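PDB 6X1J: probable intron-encoded endonuclease 1 from Wickerhamomyces canadensis, which cuts DNA at a specific recognition sequence as a LAGLIDADG homing endonuclease, serving the homing of the mitochondrial 21S rRNA gene intron. Local coordinates for residues Ile35-Leu40 against Leu133-Glu138. Sequence-based numbering, arbitrary orientation.
Sequences IQEETL and LNYITE
Glu-38 sets CG opposite its carbonyl carbon (chi1 -64°) and then runs extended, while Thr-137 holds OG1 between its backbone N and carbonyl carbon (chi1 74°); the two side chains cross at about a right angle. Thr-137 OG1 donates a hydrogen bond of 2.7 Å to Glu-38 OE1, arriving from above the carboxylate, 56° out of its plane. The methyl lies alongside, with Thr-137 CG2 3.5 Å from Glu-38 CD, so the threonine touches the acid group through both its branches. The other carboxylate oxygen, Glu-38 OE2, forms a salt bridge with Lys-34, one turn back on the same helix; hydroxyl and ammonium together restrain the rotation of the group and probably favour its charged form. Cutting the residue back to an alanine would probably leave the Thr-137 hydroxyl without this acceptor and Lys-34 without this countercharge, and open a gap beside the threonine methyl. A separate, looser touch is made by Glu-37, whose OE2 comes up to the edge of the Tyr-135 ring, 3.9 Å from Tyr-135 CD1 and near the ring plane, with the carboxylate inclined to the ring. Thr-137 is also the N-cap residue of helix 138-148, and Ser-140 OG hydrogen-bonds with both Thr-137 N and Glu-38 O, giving the two backbones a shared partner. The contact therefore ties the start of helix 34-45 to the turn that leaves helix 131-134 and enters helix 138-148. Helices 34-45 and 138-148 carry the paired LAGLIDADG motifs, near whose far ends lie the potassium-site residues Asp-47 and Asp-147, while helix 113-119 borders the junction, with Tyr-118 against Tyr-135 and Leu-115 against Glu-37.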
loop_
_atom_site.group_PDB
_atom_site.type_symbol
_atom_site.label_atom_id
_atom_site.label_comp_id
_atom_site.label_asym_id
_atom_site.label_seq_id
_atom_site.Cartn_x
_atom_site.Cartn_y
_atom_site.Cartn_z
ATOM N N ILE A 35 -9.212 -9.761 4.461
ATOM C CA ILE A 35 -8.808 -9.200 3.139
ATOM C C ILE A 35 -8.302 -7.780 3.321
ATOM O O ILE A 35 -7.222 -7.435 2.774
ATOM C CB ILE A 35 -9.946 -9.261 2.122
ATOM C CG1 ILE A 35 -10.200 -10.707 1.687
ATOM C CG2 ILE A 35 -9.626 -8.341 0.951
ATOM C CD1 ILE A 35 -11.341 -10.874 0.707
ATOM N N GLN A 36 -9.043 -6.970 4.049
ATOM C CA GLN A 36 -8.684 -5.547 4.229
ATOM C C GLN A 36 -7.362 -5.453 4.977
ATOM O O GLN A 36 -6.547 -4.573 4.645
ATOM C CB GLN A 36 -9.794 -4.838 4.986
ATOM C CG GLN A 36 -11.018 -4.636 4.112
ATOM C CD GLN A 36 -12.279 -4.283 4.867
ATOM O OE1 GLN A 36 -12.447 -4.567 6.054
ATOM N NE2 GLN A 36 -13.167 -3.613 4.154
ATOM N N GLU A 37 -7.170 -6.334 5.957
ATOM C CA GLU A 37 -6.011 -6.226 6.866
ATOM C C GLU A 37 -4.782 -6.493 5.997
ATOM O O GLU A 37 -3.853 -5.690 6.080
ATOM C CB GLU A 37 -6.140 -7.189 8.046
ATOM C CG GLU A 37 -5.002 -7.078 9.038
ATOM C CD GLU A 37 -4.849 -8.288 9.954
ATOM O OE1 GLU A 37 -5.884 -8.792 10.425
ATOM O OE2 GLU A 37 -3.691 -8.736 10.190
ATOM N N GLU A 38 -4.820 -7.590 5.234
ATOM C CA GLU A 38 -3.675 -8.101 4.422
ATOM C C GLU A 38 -3.422 -7.135 3.279
ATOM O O GLU A 38 -2.256 -6.819 3.030
ATOM C CB GLU A 38 -3.883 -9.544 3.943
ATOM C CG GLU A 38 -3.960 -10.528 5.102
ATOM C CD GLU A 38 -4.284 -11.966 4.721
ATOM O OE1 GLU A 38 -4.138 -12.336 3.532
ATOM O OE2 GLU A 38 -4.669 -12.724 5.624
ATOM N N THR A 39 -4.472 -6.626 2.634
ATOM C CA THR A 39 -4.316 -5.553 1.626
ATOM C C THR A 39 -3.546 -4.386 2.275
ATOM O O THR A 39 -2.581 -3.858 1.688
ATOM C CB THR A 39 -5.684 -5.105 1.083
ATOM O OG1 THR A 39 -6.339 -6.211 0.450
ATOM C CG2 THR A 39 -5.507 -3.975 0.114
ATOM N N LEU A 40 -3.997 -3.969 3.443
ATOM C CA LEU A 40 -3.586 -2.684 4.046
ATOM C C LEU A 40 -2.131 -2.833 4.517
ATOM O O LEU A 40 -1.370 -1.843 4.498
ATOM C CB LEU A 40 -4.517 -2.362 5.219
ATOM C CG LEU A 40 -4.121 -1.134 6.046
ATOM C CD1 LEU A 40 -3.858 0.072 5.167
ATOM C CD2 LEU A 40 -5.171 -0.774 7.073
ATOM N N LEU A 133 6.861 -12.526 9.540
ATOM C CA LEU A 133 6.447 -13.854 10.044
ATOM C C LEU A 133 4.942 -13.792 10.291
ATOM O O LEU A 133 4.224 -14.651 9.781
ATOM C CB LEU A 133 7.215 -14.275 11.311
ATOM C CG LEU A 133 6.806 -15.657 11.865
ATOM C CD1 LEU A 133 7.289 -16.783 10.961
ATOM C CD2 LEU A 133 7.272 -15.911 13.311
ATOM N N ASN A 134 4.463 -12.804 11.023
ATOM C CA ASN A 134 3.091 -12.918 11.587
ATOM C C ASN A 134 2.043 -12.219 10.705
ATOM O O ASN A 134 0.881 -12.461 10.976
ATOM C CB ASN A 134 3.055 -12.458 13.054
ATOM C CG ASN A 134 3.916 -13.310 13.964
ATOM O OD1 ASN A 134 4.039 -14.512 13.743
ATOM N ND2 ASN A 134 4.527 -12.698 14.971
ATOM N N TYR A 135 2.391 -11.380 9.708
ATOM C CA TYR A 135 1.380 -10.481 9.062
ATOM C C TYR A 135 1.426 -10.502 7.531
ATOM O O TYR A 135 0.327 -10.469 6.974
ATOM C CB TYR A 135 1.503 -9.024 9.533
ATOM C CG TYR A 135 1.252 -8.877 11.012
ATOM C CD1 TYR A 135 -0.034 -8.743 11.522
ATOM C CD2 TYR A 135 2.310 -8.929 11.913
ATOM C CE1 TYR A 135 -0.256 -8.642 12.892
ATOM C CE2 TYR A 135 2.104 -8.839 13.281
ATOM C CZ TYR A 135 0.820 -8.688 13.773
ATOM O OH TYR A 135 0.652 -8.578 15.124
ATOM N N ILE A 136 2.609 -10.476 6.892
ATOM C CA ILE A 136 2.692 -10.356 5.405
ATOM C C ILE A 136 2.233 -11.664 4.752
ATOM O O ILE A 136 2.851 -12.674 4.976
ATOM C CB ILE A 136 4.090 -9.935 4.971
ATOM C CG1 ILE A 136 4.392 -8.501 5.409
ATOM C CG2 ILE A 136 4.228 -10.119 3.472
ATOM C CD1 ILE A 136 5.686 -7.930 4.885
ATOM N N THR A 137 1.158 -11.639 3.968
ATOM C CA THR A 137 0.762 -12.777 3.098
ATOM C C THR A 137 1.083 -12.411 1.622
ATOM O O THR A 137 1.541 -11.295 1.326
ATOM C CB THR A 137 -0.714 -13.145 3.348
ATOM O OG1 THR A 137 -1.539 -12.139 2.756
ATOM C CG2 THR A 137 -1.032 -13.269 4.830
ATOM N N GLU A 138 0.881 -13.341 0.716
ATOM C CA GLU A 138 1.012 -13.068 -0.746
ATOM C C GLU A 138 0.065 -11.933 -1.171
ATOM O O GLU A 138 0.537 -11.099 -1.974
ATOM C CB GLU A 138 0.692 -14.310 -1.582
ATOM C CG GLU A 138 1.611 -15.484 -1.321
ATOM C CD GLU A 138 1.080 -16.444 -0.279
ATOM O OE1 GLU A 138 0.187 -16.025 0.539
ATOM O OE2 GLU A 138 1.571 -17.591 -0.279
#